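Local coordinates for cupin 2 conserved barrel domain protein (Leptotrichia buccalis, PDB 3RNS) that is of unknown function but folds as a bicupin, two small beta-barrel domains of the cupin superfamily joined in one chain, at residues Arg30-Tyr38 with Lys102-Ile110; Val179-Val188 with Val195-Pro204. All blocks are in the same frame, centred on the assembly; numbering follows the deposited sequence. Where two conformers were deposited one is given.

Contact 1. Residues Arg30-Tyr38 with Lys102-Ile110; sequences RILNQPNSY and KLIEIGEKI
Lys109 lays its long side chain across the turn that joins strands 26-33 and 37-44. Its CB lies 3.4 Å from Asn36 OD1, CG and CE skirt Tyr38 CD1, CD passes Pro35 O, and NZ ends 2.7 Å from Asn33 OD1 and 2.9 Å from Gln34 O, hydrogen-bonded to both. Lysine suits the place because an extended chain carries its ammonium right across the turn. In the conformer given, Arg30 NH1 also bonds Asn33 OD1, from the opposite face of the amide plane, which lets the two cations share one acceptor. Asn36 OD1, likewise in one of two conformers, accepts from Ile110 N at 2.7 Å; ND2, which also bonds Asn152 OD1, gives a weak bond to Ile110 O. Tyr38 has CG wedged between its backbone N and carbonyl carbon (chi1 66°), which lays the ring over Gly107; Gly107 CA is 4.0 Å from the ring centroid, a CH-pi contact that a residue without a side chain permits. Arg30 NH2 lies over the centre of the opposite face. Tyr38 OH donates to Glu105 OE1 (2.6 Å) from above the carboxylate plane, and Tyr61 OH hydrogen-bonds to Glu105 OE2. Reciprocal bonds make Tyr38 and Gly107 an antiparallel hydrogen-bonded pair, joining neighbouring strands of a cupin beta-barrel sheet.

Contact 2. Residues Val179-Val188 with Val195-Pro204; sequences VLDGEGKYYV and VKKGESAVLP
Val179 meets Val195 just before the chain turns a corner at Asp181 and Gly182, passing from one sheet of a cupin barrel to the other, where strands 183-188 and 191-196 form a beta hairpin. Backbone bonds set the frame. Gly184 and Val195 form an antiparallel hydrogen-bonded pair, with Val195 N 2.8 Å from Gly184 O; Val179 N donates to Glu199 O, and Gly198 N to Val179 O. A type II turn from Lys196 to Glu199 carries the chain between these pairings, and Gly182 and Gly198 suit their bends because both have positive phi. Apolar contacts fill the inner side. Val179 CG2 presses on Val195 CG1 at 3.5 Å, tighter than usual, and Val195 CG2 lies 3.6 Å from Tyr186 CD2. Farther along, Val188 CG2 packs against Leu203 CD2 at 3.7 Å; compact branched side chains fit between the sheets, while the broad ring of Tyr186 also reaches Val177 and Met220. The polar contacts involve Glu183, Lys196 and Glu199. Lys196 N donates to Glu199 OE1, tying this carboxylate to its own turn. Glu183 and Lys196 run side by side, and the lysine bends at its last torsion (chi4 -38°), bringing NZ 2.9 Å from Glu183 OE2 in a salt bridge from above the carboxylate plane.

In the fold
The two contacts follow one another along the chain, contact 1 closing before contact 2 opens, and their centres lie about 20 Å apart on opposite sides of the chain's centre. Contact 1 belongs to the first barrel, within the six-stranded sheet that includes strands 26-33, 37-44 and 101-108. Contact 2 belongs to the second barrel and spans both its sheets: strands 174-180 and 199-203 lie in one, strands 183-188 and 191-196 in the other. Among the places where the barrels meet, Leu32 CD1 lies 4.0 Å from Val202 CG2 in the conformer given, Ile106 touches Ile223, and Asn36 and Ser37 bond to Asn152, so apolar and polar contacts both join the halves, consistent with a bicupin architecture.

Contact 1. Residues Arg30-Tyr38 with Lys102-Ile110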
ATOM      1  N   ARG A  30      -2.752  -5.331  11.933  1.00 33.79           N
ATOM      2  CA  ARG A  30      -1.504  -5.642  11.297  0.60 35.28           C
ATOM      3  C   ARG A  30      -1.794  -6.655  10.183  1.00 35.13           C
ATOM      4  O   ARG A  30      -2.508  -7.641  10.385  1.00 37.04           O
ATOM      5  CB  ARG A  30      -0.505  -6.192  12.290  0.60 37.21           C
ATOM      6  CG  ARG A  30       0.841  -6.426  11.634  0.60 40.00           C
ATOM      7  CD  ARG A  30       1.976  -6.101  12.520  0.60 44.83           C
ATOM      8  NE  ARG A  30       2.068  -4.691  12.917  0.60 46.61           N
ATOM      9  CZ  ARG A  30       3.122  -4.183  13.565  0.60 44.91           C
ATOM     10  NH1 ARG A  30       4.158  -4.936  13.821  0.60 45.49           N
ATOM     11  NH2 ARG A  30       3.165  -2.909  13.927  0.60 46.00           N
ATOM     12  N   ILE A  31      -1.289  -6.416   9.000  1.00 32.97           N
ATOM     13  CA  ILE A  31      -1.543  -7.415   7.974  1.00 33.21           C
ATOM     14  C   ILE A  31      -0.273  -8.241   7.561  1.00 33.80           C
ATOM     15  O   ILE A  31      -0.415  -9.388   7.219  1.00 32.33           O
ATOM     16  CB  ILE A  31      -2.282  -6.855   6.767  1.00 33.64           C
ATOM     17  CG1 ILE A  31      -1.519  -5.767   6.125  1.00 34.93           C
ATOM     18  CG2 ILE A  31      -3.722  -6.272   7.106  1.00 30.10           C
ATOM     19  CD1 ILE A  31      -2.171  -5.417   4.750  1.00 40.17           C
ATOM     20  N   LEU A  32       0.920  -7.627   7.561  1.00 33.19           N
ATOM     21  CA  LEU A  32       2.186  -8.339   7.344  0.60 34.56           C
ATOM     22  C   LEU A  32       3.136  -7.895   8.428  1.00 35.39           C
ATOM     23  O   LEU A  32       3.198  -6.718   8.737  1.00 33.82           O
ATOM     24  CB  LEU A  32       2.806  -7.990   5.969  0.60 34.04           C
ATOM     25  CG  LEU A  32       2.321  -8.711   4.704  0.60 34.88           C
ATOM     26  CD1 LEU A  32       0.868  -8.401   4.402  0.60 34.38           C
ATOM     27  CD2 LEU A  32       3.240  -8.334   3.505  0.60 35.28           C
ATOM     28  N   ASN A  33       3.899  -8.824   8.980  1.00 38.13           N
ATOM     29  CA  ASN A  33       4.797  -8.502  10.068  1.00 41.87           C
ATOM     30  C   ASN A  33       6.093  -9.286   9.907  1.00 44.91           C
ATOM     31  O   ASN A  33       6.062 -10.501   9.806  1.00 47.11           O
ATOM     32  CB  ASN A  33       4.116  -8.859  11.400  1.00 42.86           C
ATOM     33  CG  ASN A  33       4.703  -8.117  12.609  1.00 48.10           C
ATOM     34  OD1 ASN A  33       5.445  -7.145  12.480  1.00 48.87           O
ATOM     35  ND2 ASN A  33       4.327  -8.578  13.811  1.00 51.95           N
ATOM     36  N   GLN A  34       7.219  -8.585   9.860  1.00 45.89           N
ATOM     37  CA  GLN A  34       8.539  -9.205   9.795  1.00 47.63           C
ATOM     38  C   GLN A  34       9.423  -8.594  10.893  1.00 48.32           C
ATOM     39  O   GLN A  34       9.040  -7.604  11.530  1.00 46.17           O
ATOM     40  CB  GLN A  34       9.124  -8.957   8.417  1.00 47.57           C
ATOM     41  CG  GLN A  34       8.383  -9.630   7.276  1.00 49.65           C
ATOM     42  CD  GLN A  34       8.594 -11.137   7.219  1.00 55.63           C
ATOM     43  OE1 GLN A  34       9.367 -11.701   7.993  1.00 61.79           O
ATOM     44  NE2 GLN A  34       7.885 -11.797   6.303  1.00 58.31           N
ATOM     45  N   PRO A  35      10.608  -9.188  11.139  1.00 50.54           N
ATOM     46  CA  PRO A  35      11.411  -8.669  12.237  1.00 52.33           C
ATOM     47  C   PRO A  35      11.738  -7.182  12.132  1.00 51.36           C
ATOM     48  O   PRO A  35      11.743  -6.532  13.166  1.00 51.98           O
ATOM     49  CB  PRO A  35      12.693  -9.534  12.194  1.00 55.66           C
ATOM     50  CG  PRO A  35      12.260 -10.804  11.495  1.00 54.95           C
ATOM     51  CD  PRO A  35      11.230 -10.364  10.504  1.00 52.12           C
ATOM     52  N   ASN A  36      11.928  -6.637  10.917  1.00 49.69           N
ATOM     53  CA  ASN A  36      12.248  -5.199  10.821  0.60 49.33           C
ATOM     54  C   ASN A  36      11.408  -4.388   9.847  1.00 46.99           C
ATOM     55  O   ASN A  36      11.771  -3.269   9.502  1.00 47.32           O
ATOM     56  CB  ASN A  36      13.736  -4.965  10.527  0.60 52.16           C
ATOM     57  CG  ASN A  36      14.204  -3.552  10.926  0.60 53.92           C
ATOM     58  OD1 ASN A  36      13.933  -3.083  12.034  0.60 54.34           O
ATOM     59  ND2 ASN A  36      14.899  -2.874  10.014  0.60 56.21           N
ATOM     60  N   SER A  37      10.241  -4.908   9.461  1.00 43.18           N
ATOM     61  CA  SER A  37       9.289  -4.096   8.732  1.00 40.71           C
ATOM     62  C   SER A  37       7.873  -4.713   8.876  1.00 37.92           C
ATOM     63  O   SER A  37       7.710  -5.869   9.256  1.00 37.23           O
ATOM     64  CB  SER A  37       9.693  -3.971   7.251  1.00 40.03           C
ATOM     65  OG  SER A  37       9.786  -5.264   6.639  1.00 39.97           O
ATOM     66  N   TYR A  38       6.868  -3.927   8.593  1.00 35.68           N
ATOM     67  CA  TYR A  38       5.480  -4.391   8.705  1.00 33.76           C
ATOM     68  C   TYR A  38       4.583  -3.552   7.860  1.00 31.66           C
ATOM     69  O   TYR A  38       4.949  -2.455   7.397  1.00 31.71           O
ATOM     70  CB  TYR A  38       5.004  -4.300  10.163  1.00 34.37           C
ATOM     71  CG  TYR A  38       4.905  -2.886  10.679  1.00 34.90           C
ATOM     72  CD1 TYR A  38       6.010  -2.234  11.228  1.00 40.09           C
ATOM     73  CD2 TYR A  38       3.717  -2.191  10.605  1.00 35.34           C
ATOM     74  CE1 TYR A  38       5.914  -0.929  11.693  1.00 40.17           C
ATOM     75  CE2 TYR A  38       3.615  -0.882  11.053  1.00 36.27           C
ATOM     76  CZ  TYR A  38       4.712  -0.255  11.579  1.00 39.95           C
ATOM     77  OH  TYR A  38       4.608   1.071  12.010  1.00 41.53           O
ATOM     78  N   LYS A 102      -8.792   6.341   6.046  1.00 29.15           N
ATOM     79  CA  LYS A 102      -8.246   5.000   6.084  1.00 28.00           C
ATOM     80  C   LYS A 102      -6.863   5.009   5.465  1.00 28.52           C
ATOM     81  O   LYS A 102      -6.624   5.639   4.415  1.00 29.59           O
ATOM     82  CB  LYS A 102      -9.165   4.004   5.371  1.00 27.09           C
ATOM     83  CG  LYS A 102     -10.558   3.900   6.055  1.00 28.14           C
ATOM     84  CD  LYS A 102     -11.404   2.857   5.420  1.00 28.21           C
ATOM     85  CE  LYS A 102     -12.817   2.815   6.039  1.00 29.35           C
ATOM     86  NZ  LYS A 102     -13.595   1.745   5.343  1.00 27.01           N
ATOM     87  N   LEU A 103      -5.947   4.286   6.084  1.00 27.39           N
ATOM     88  CA  LEU A 103      -4.531   4.384   5.721  1.00 27.25           C
ATOM     89  C   LEU A 103      -3.920   3.024   5.733  1.00 27.66           C
ATOM     90  O   LEU A 103      -4.237   2.199   6.638  1.00 28.57           O
ATOM     91  CB  LEU A 103      -3.814   5.236   6.748  1.00 28.84           C
ATOM     92  CG  LEU A 103      -4.181   6.709   6.947  1.00 30.27           C
ATOM     93  CD1 LEU A 103      -3.465   7.246   8.145  1.00 31.14           C
ATOM     94  CD2 LEU A 103      -3.878   7.539   5.685  1.00 30.55           C
ATOM     95  N   ILE A 104      -3.037   2.754   4.768  1.00 28.44           N
ATOM     96  CA  ILE A 104      -2.071   1.686   4.892  1.00 28.39           C
ATOM     97  C   ILE A 104      -0.816   2.319   5.503  1.00 29.32           C
ATOM     98  O   ILE A 104      -0.327   3.324   4.992  1.00 29.39           O
ATOM     99  CB  ILE A 104      -1.662   1.049   3.519  1.00 27.93           C
ATOM    100  CG1 ILE A 104      -2.877   0.618   2.699  1.00 28.27           C
ATOM    101  CG2 ILE A 104      -0.711  -0.129   3.773  1.00 26.43           C
ATOM    102  CD1 ILE A 104      -2.539  -0.003   1.332  1.00 29.62           C
ATOM    103  N   GLU A 105      -0.281   1.737   6.580  1.00 29.07           N
ATOM    104  CA  GLU A 105       0.919   2.212   7.214  1.00 29.98           C
ATOM    105  C   GLU A 105       2.011   1.160   6.986  1.00 30.47           C
ATOM    106  O   GLU A 105       1.835   0.015   7.335  1.00 30.33           O
ATOM    107  CB  GLU A 105       0.724   2.418   8.736  1.00 31.48           C
ATOM    108  CG  GLU A 105       1.996   2.882   9.464  1.00 32.64           C
ATOM    109  CD  GLU A 105       1.829   2.969  10.990  1.00 36.16           C
ATOM    110  OE1 GLU A 105       2.245   2.026  11.695  1.00 40.20           O
ATOM    111  OE2 GLU A 105       1.296   3.987  11.493  1.00 36.87           O
ATOM    112  N   ILE A 106       3.138   1.573   6.440  1.00 31.41           N
ATOM    113  CA  ILE A 106       4.258   0.689   6.163  1.00 32.46           C
ATOM    114  C   ILE A 106       5.373   1.241   7.019  1.00 35.63           C
ATOM    115  O   ILE A 106       5.659   2.419   6.949  1.00 36.53           O
ATOM    116  CB  ILE A 106       4.672   0.688   4.675  1.00 32.72           C
ATOM    117  CG1 ILE A 106       3.485   0.392   3.760  1.00 30.54           C
ATOM    118  CG2 ILE A 106       5.724  -0.353   4.410  1.00 32.08           C
ATOM    119  CD1 ILE A 106       2.742   1.626   3.262  1.00 32.48           C
ATOM    120  N   GLY A 107       5.942   0.415   7.867  1.00 36.76           N
ATOM    121  CA  GLY A 107       6.989   0.849   8.722  1.00 41.02           C
ATOM    122  C   GLY A 107       8.219  -0.007   8.697  1.00 44.69           C
ATOM    123  O   GLY A 107       8.120  -1.205   8.473  1.00 44.16           O
ATOM    124  N   GLU A 108       9.381   0.642   8.887  1.00 48.46           N
ATOM    125  CA  GLU A 108      10.648  -0.013   9.246  0.60 51.80           C
ATOM    126  C   GLU A 108      10.747   0.053  10.758  1.00 53.90           C
ATOM    127  O   GLU A 108      10.557   1.131  11.337  1.00 54.76           O
ATOM    128  CB  GLU A 108      11.858   0.734   8.687  0.60 53.09           C
ATOM    129  CG  GLU A 108      12.179   0.529   7.197  0.60 54.95           C
ATOM    130  CD  GLU A 108      13.698   0.502   6.937  0.60 60.79           C
ATOM    131  OE1 GLU A 108      14.404   1.461   7.351  0.60 64.85           O
ATOM    132  OE2 GLU A 108      14.196  -0.492   6.347  0.60 63.21           O
ATOM    133  N   LYS A 109      11.073  -1.047  11.410  1.00 56.49           N
ATOM    134  CA  LYS A 109      11.122  -0.993  12.863  1.00 59.61           C
ATOM    135  C   LYS A 109      12.388  -0.216  13.385  1.00 63.16           C
ATOM    136  O   LYS A 109      12.235   0.742  14.188  1.00 64.49           O
ATOM    137  CB  LYS A 109      10.894  -2.390  13.457  1.00 59.68           C
ATOM    138  CG  LYS A 109       9.470  -2.867  13.164  1.00 57.77           C
ATOM    139  CD  LYS A 109       9.060  -4.143  13.898  1.00 58.19           C
ATOM    140  CE  LYS A 109       7.869  -4.804  13.193  1.00 54.51           C
ATOM    141  NZ  LYS A 109       7.638  -6.176  13.681  1.00 54.62           N
ATOM    142  N   ILE A 110      13.586  -0.552  12.890  1.00 65.54           N
ATOM    143  CA  ILE A 110      14.816   0.192  13.281  1.00 68.69           C
ATOM    144  C   ILE A 110      15.583   0.787  12.088  1.00 69.22           C
ATOM    145  O   ILE A 110      15.568   0.233  10.987  1.00 68.83           O
ATOM    146  CB  ILE A 110      15.767  -0.674  14.137  1.00 71.76           C
ATOM    147  CG1 ILE A 110      15.164  -0.925  15.538  1.00 72.11           C
ATOM    148  CG2 ILE A 110      17.162   0.020  14.308  1.00 74.73           C
ATOM    149  CD1 ILE A 110      16.112  -1.689  16.499  1.00 74.58           C
TER

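Contact 2. Residues Val179-Val188 with Val195-Pro204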
ATOM      1  N   VAL A 179      -4.122  -2.323  -6.482  1.00 27.01           N
ATOM      2  CA  VAL A 179      -4.371  -1.824  -7.797  1.00 26.79           C
ATOM      3  C   VAL A 179      -4.925  -0.438  -7.658  1.00 27.74           C
ATOM      4  O   VAL A 179      -5.945  -0.246  -7.004  1.00 24.43           O
ATOM      5  CB  VAL A 179      -5.305  -2.727  -8.590  1.00 26.82           C
ATOM      6  CG1 VAL A 179      -5.769  -2.048  -9.922  1.00 25.70           C
ATOM      7  CG2 VAL A 179      -4.579  -4.087  -8.865  1.00 26.15           C
ATOM      8  N   LEU A 180      -4.247   0.521  -8.308  1.00 28.32           N
ATOM      9  CA  LEU A 180      -4.594   1.939  -8.207  1.00 28.78           C
ATOM     10  C   LEU A 180      -5.529   2.435  -9.306  1.00 30.14           C
ATOM     11  O   LEU A 180      -6.129   3.502  -9.163  1.00 31.22           O
ATOM     12  CB  LEU A 180      -3.300   2.778  -8.238  1.00 30.03           C
ATOM     13  CG  LEU A 180      -2.232   2.379  -7.213  1.00 31.33           C
ATOM     14  CD1 LEU A 180      -0.974   3.192  -7.455  1.00 37.04           C
ATOM     15  CD2 LEU A 180      -2.785   2.609  -5.780  1.00 33.25           C
ATOM     16  N   ASP A 181      -5.609   1.710 -10.414  1.00 29.42           N
ATOM     17  CA  ASP A 181      -6.352   2.121 -11.596  1.00 30.72           C
ATOM     18  C   ASP A 181      -6.524   0.890 -12.454  1.00 29.96           C
ATOM     19  O   ASP A 181      -5.622   0.057 -12.547  1.00 28.61           O
ATOM     20  CB  ASP A 181      -5.600   3.196 -12.391  1.00 31.75           C
ATOM     21  CG  ASP A 181      -6.424   3.731 -13.600  1.00 35.55           C
ATOM     22  OD1 ASP A 181      -7.580   4.134 -13.365  1.00 43.18           O
ATOM     23  OD2 ASP A 181      -5.933   3.739 -14.761  1.00 36.07           O
ATOM     24  N   GLY A 182      -7.694   0.746 -13.054  1.00 30.49           N
ATOM     25  CA  GLY A 182      -7.990  -0.413 -13.894  1.00 30.47           C
ATOM     26  C   GLY A 182      -8.104  -1.715 -13.119  1.00 30.62           C
ATOM     27  O   GLY A 182      -8.579  -1.745 -12.001  1.00 30.10           O
ATOM     28  N   GLU A 183      -7.664  -2.806 -13.733  1.00 31.42           N
ATOM     29  CA  GLU A 183      -7.673  -4.064 -13.059  1.00 32.66           C
ATOM     30  C   GLU A 183      -6.641  -4.934 -13.678  1.00 31.74           C
ATOM     31  O   GLU A 183      -6.329  -4.809 -14.876  1.00 31.27           O
ATOM     32  CB  GLU A 183      -9.054  -4.725 -13.051  1.00 34.18           C
ATOM     33  CG  GLU A 183      -9.548  -5.149 -14.357  1.00 40.39           C
ATOM     34  CD  GLU A 183     -10.881  -5.965 -14.289  1.00 47.86           C
ATOM     35  OE1 GLU A 183     -10.876  -7.099 -14.851  1.00 51.99           O
ATOM     36  OE2 GLU A 183     -11.904  -5.459 -13.731  1.00 47.53           O
ATOM     37  N   GLY A 184      -6.056  -5.767 -12.828  1.00 30.26           N
ATOM     38  CA  GLY A 184      -4.954  -6.628 -13.237  1.00 31.87           C
ATOM     39  C   GLY A 184      -5.224  -8.075 -12.962  1.00 32.03           C
ATOM     40  O   GLY A 184      -6.015  -8.420 -12.067  1.00 33.59           O
ATOM     41  N   LYS A 185      -4.627  -8.930 -13.770  1.00 33.04           N
ATOM     42  CA  LYS A 185      -4.784 -10.356 -13.605  1.00 34.68           C
ATOM     43  C   LYS A 185      -3.516 -10.925 -13.024  1.00 34.65           C
ATOM     44  O   LYS A 185      -2.441 -10.880 -13.654  1.00 36.99           O
ATOM     45  CB  LYS A 185      -5.102 -11.024 -14.910  1.00 35.39           C
ATOM     46  CG  LYS A 185      -5.256 -12.523 -14.748  1.00 41.70           C
ATOM     47  CD  LYS A 185      -6.067 -13.067 -15.901  1.00 48.76           C
ATOM     48  CE  LYS A 185      -6.170 -14.581 -15.911  1.00 51.45           C
ATOM     49  NZ  LYS A 185      -6.119 -15.076 -17.332  1.00 56.01           N
ATOM     50  N   TYR A 186      -3.600 -11.418 -11.807  1.00 32.17           N
ATOM     51  CA  TYR A 186      -2.421 -11.971 -11.138  1.00 32.00           C
ATOM     52  C   TYR A 186      -2.458 -13.477 -11.106  1.00 33.21           C
ATOM     53  O   TYR A 186      -3.506 -14.084 -11.272  1.00 33.43           O
ATOM     54  CB  TYR A 186      -2.315 -11.445  -9.717  1.00 31.94           C
ATOM     55  CG  TYR A 186      -1.982  -9.997  -9.647  1.00 32.05           C
ATOM     56  CD1 TYR A 186      -0.686  -9.577  -9.389  1.00 32.63           C
ATOM     57  CD2 TYR A 186      -2.963  -9.031  -9.837  1.00 32.42           C
ATOM     58  CE1 TYR A 186      -0.387  -8.227  -9.317  1.00 31.87           C
ATOM     59  CE2 TYR A 186      -2.655  -7.696  -9.804  1.00 31.96           C
ATOM     60  CZ  TYR A 186      -1.388  -7.299  -9.525  1.00 29.34           C
ATOM     61  OH  TYR A 186      -1.083  -5.947  -9.468  1.00 32.17           O
ATOM     62  N   TYR A 187      -1.279 -14.082 -11.012  1.00 33.60           N
ATOM     63  CA  TYR A 187      -1.169 -15.505 -10.865  1.00 34.95           C
ATOM     64  C   TYR A 187      -0.246 -15.795  -9.700  1.00 36.38           C
ATOM     65  O   TYR A 187       0.807 -15.130  -9.533  1.00 34.92           O
ATOM     66  CB  TYR A 187      -0.589 -16.174 -12.102  1.00 35.93           C
ATOM     67  CG  TYR A 187      -1.343 -15.977 -13.410  1.00 38.99           C
ATOM     68  CD1 TYR A 187      -2.162 -16.974 -13.947  1.00 41.05           C
ATOM     69  CD2 TYR A 187      -1.192 -14.813 -14.131  1.00 38.12           C
ATOM     70  CE1 TYR A 187      -2.813 -16.778 -15.166  1.00 42.50           C
ATOM     71  CE2 TYR A 187      -1.825 -14.612 -15.314  1.00 40.45           C
ATOM     72  CZ  TYR A 187      -2.635 -15.587 -15.839  1.00 44.04           C
ATOM     73  OH  TYR A 187      -3.258 -15.291 -17.059  1.00 47.11           O
ATOM     74  N   VAL A 188      -0.633 -16.776  -8.889  1.00 37.87           N
ATOM     75  CA  VAL A 188       0.252 -17.287  -7.839  1.00 39.84           C
ATOM     76  C   VAL A 188       0.305 -18.787  -8.017  1.00 42.77           C
ATOM     77  O   VAL A 188      -0.724 -19.443  -7.954  1.00 42.06           O
ATOM     78  CB  VAL A 188      -0.235 -16.916  -6.404  1.00 39.79           C
ATOM     79  CG1 VAL A 188       0.566 -17.707  -5.318  1.00 40.57           C
ATOM     80  CG2 VAL A 188      -0.081 -15.404  -6.175  1.00 35.03           C
ATOM     81  N   VAL A 195      -7.482  -8.624  -9.643  1.00 30.70           N
ATOM     82  CA  VAL A 195      -7.470  -7.594  -8.604  1.00 28.69           C
ATOM     83  C   VAL A 195      -7.906  -6.283  -9.255  1.00 29.68           C
ATOM     84  O   VAL A 195      -7.282  -5.818 -10.208  1.00 28.70           O
ATOM     85  CB  VAL A 195      -6.090  -7.478  -7.975  1.00 28.22           C
ATOM     86  CG1 VAL A 195      -6.084  -6.457  -6.811  1.00 28.60           C
ATOM     87  CG2 VAL A 195      -5.665  -8.851  -7.484  1.00 27.89           C
ATOM     88  N   LYS A 196      -9.040  -5.757  -8.799  1.00 29.45           N
ATOM     89  CA  LYS A 196      -9.622  -4.570  -9.344  1.00 30.98           C
ATOM     90  C   LYS A 196      -9.164  -3.332  -8.625  1.00 30.71           C
ATOM     91  O   LYS A 196      -8.528  -3.402  -7.562  1.00 29.48           O
ATOM     92  CB  LYS A 196     -11.115  -4.651  -9.242  1.00 32.95           C
ATOM     93  CG  LYS A 196     -11.687  -5.850  -9.977  1.00 38.46           C
ATOM     94  CD  LYS A 196     -13.209  -5.852  -9.766  1.00 44.32           C
ATOM     95  CE  LYS A 196     -13.906  -6.961 -10.551  1.00 51.53           C
ATOM     96  NZ  LYS A 196     -13.301  -7.188 -11.909  1.00 51.96           N
ATOM     97  N   LYS A 197      -9.454  -2.178  -9.212  1.00 31.18           N
ATOM     98  CA  LYS A 197      -9.060  -0.919  -8.583  1.00 32.59           C
ATOM     99  C   LYS A 197      -9.628  -0.883  -7.157  1.00 33.74           C
ATOM    100  O   LYS A 197     -10.805  -1.113  -6.972  1.00 33.45           O
ATOM    101  CB  LYS A 197      -9.595   0.282  -9.381  1.00 33.22           C
ATOM    102  CG  LYS A 197      -9.329   1.591  -8.714  1.00 36.13           C
ATOM    103  CD  LYS A 197     -10.047   2.713  -9.431  1.00 41.55           C
ATOM    104  CE  LYS A 197      -9.813   4.027  -8.680  1.00 45.40           C
ATOM    105  NZ  LYS A 197     -10.299   5.159  -9.526  1.00 49.61           N
ATOM    106  N   GLY A 198      -8.799  -0.505  -6.184  1.00 33.13           N
ATOM    107  CA  GLY A 198      -9.207  -0.456  -4.781  1.00 33.68           C
ATOM    108  C   GLY A 198      -8.993  -1.774  -4.058  1.00 32.22           C
ATOM    109  O   GLY A 198      -9.136  -1.841  -2.859  1.00 34.33           O
ATOM    110  N   GLU A 199      -8.611  -2.830  -4.761  1.00 29.75           N
ATOM    111  CA  GLU A 199      -8.363  -4.126  -4.099  1.00 28.55           C
ATOM    112  C   GLU A 199      -6.885  -4.387  -3.998  1.00 28.51           C
ATOM    113  O   GLU A 199      -6.053  -3.783  -4.730  1.00 28.55           O
ATOM    114  CB  GLU A 199      -9.038  -5.245  -4.860  1.00 27.23           C
ATOM    115  CG  GLU A 199     -10.607  -5.093  -4.992  1.00 30.32           C
ATOM    116  CD  GLU A 199     -11.239  -6.230  -5.844  1.00 30.62           C
ATOM    117  OE1 GLU A 199     -10.528  -6.846  -6.716  1.00 31.10           O
ATOM    118  OE2 GLU A 199     -12.449  -6.502  -5.688  1.00 33.12           O
ATOM    119  N   SER A 200      -6.554  -5.291  -3.094  1.00 28.32           N
ATOM    120  CA  SER A 200      -5.191  -5.695  -2.838  1.00 27.95           C
ATOM    121  C   SER A 200      -5.080  -7.196  -2.755  1.00 28.36           C
ATOM    122  O   SER A 200      -6.063  -7.915  -2.596  1.00 29.63           O
ATOM    123  CB  SER A 200      -4.731  -5.085  -1.514  1.00 29.00           C
ATOM    124  OG  SER A 200      -4.952  -3.670  -1.444  1.00 27.91           O
ATOM    125  N   ALA A 201      -3.864  -7.692  -2.821  1.00 28.23           N
ATOM    126  CA  ALA A 201      -3.595  -9.117  -2.622  1.00 28.48           C
ATOM    127  C   ALA A 201      -2.177  -9.329  -2.123  1.00 29.36           C
ATOM    128  O   ALA A 201      -1.251  -8.544  -2.414  1.00 29.15           O
ATOM    129  CB  ALA A 201      -3.825  -9.931  -3.984  1.00 26.96           C
ATOM    130  N   VAL A 202      -1.974 -10.447  -1.450  1.00 31.21           N
ATOM    131  CA  VAL A 202      -0.641 -10.841  -1.031  1.00 32.03           C
ATOM    132  C   VAL A 202      -0.096 -11.929  -1.953  1.00 33.58           C
ATOM    133  O   VAL A 202      -0.762 -12.933  -2.205  1.00 34.70           O
ATOM    134  CB  VAL A 202      -0.611 -11.323   0.450  1.00 33.83           C
ATOM    135  CG1 VAL A 202       0.802 -11.844   0.838  1.00 31.18           C
ATOM    136  CG2 VAL A 202      -1.008 -10.180   1.354  1.00 32.33           C
ATOM    137  N   LEU A 203       1.122 -11.721  -2.453  1.00 33.21           N
ATOM    138  CA  LEU A 203       1.832 -12.700  -3.243  1.00 34.19           C
ATOM    139  C   LEU A 203       2.890 -13.205  -2.300  1.00 35.07           C
ATOM    140  O   LEU A 203       3.838 -12.468  -1.998  1.00 35.83           O
ATOM    141  CB  LEU A 203       2.459 -12.069  -4.508  1.00 33.06           C
ATOM    142  CG  LEU A 203       1.620 -11.047  -5.291  1.00 32.73           C
ATOM    143  CD1 LEU A 203       2.436 -10.421  -6.466  1.00 30.87           C
ATOM    144  CD2 LEU A 203       0.373 -11.735  -5.779  1.00 31.17           C
ATOM    145  N   PRO A 204       2.756 -14.456  -1.840  1.00 35.83           N
ATOM    146  CA  PRO A 204       3.647 -14.983  -0.805  1.00 37.60           C
ATOM    147  C   PRO A 204       5.083 -15.289  -1.228  1.00 38.30           C
ATOM    148  O   PRO A 204       5.364 -15.618  -2.397  1.00 38.38           O
ATOM    149  CB  PRO A 204       2.941 -16.252  -0.343  1.00 38.59           C
ATOM    150  CG  PRO A 204       2.201 -16.703  -1.561  1.00 39.69           C
ATOM    151  CD  PRO A 204       1.785 -15.458  -2.291  1.00 36.24           C
TER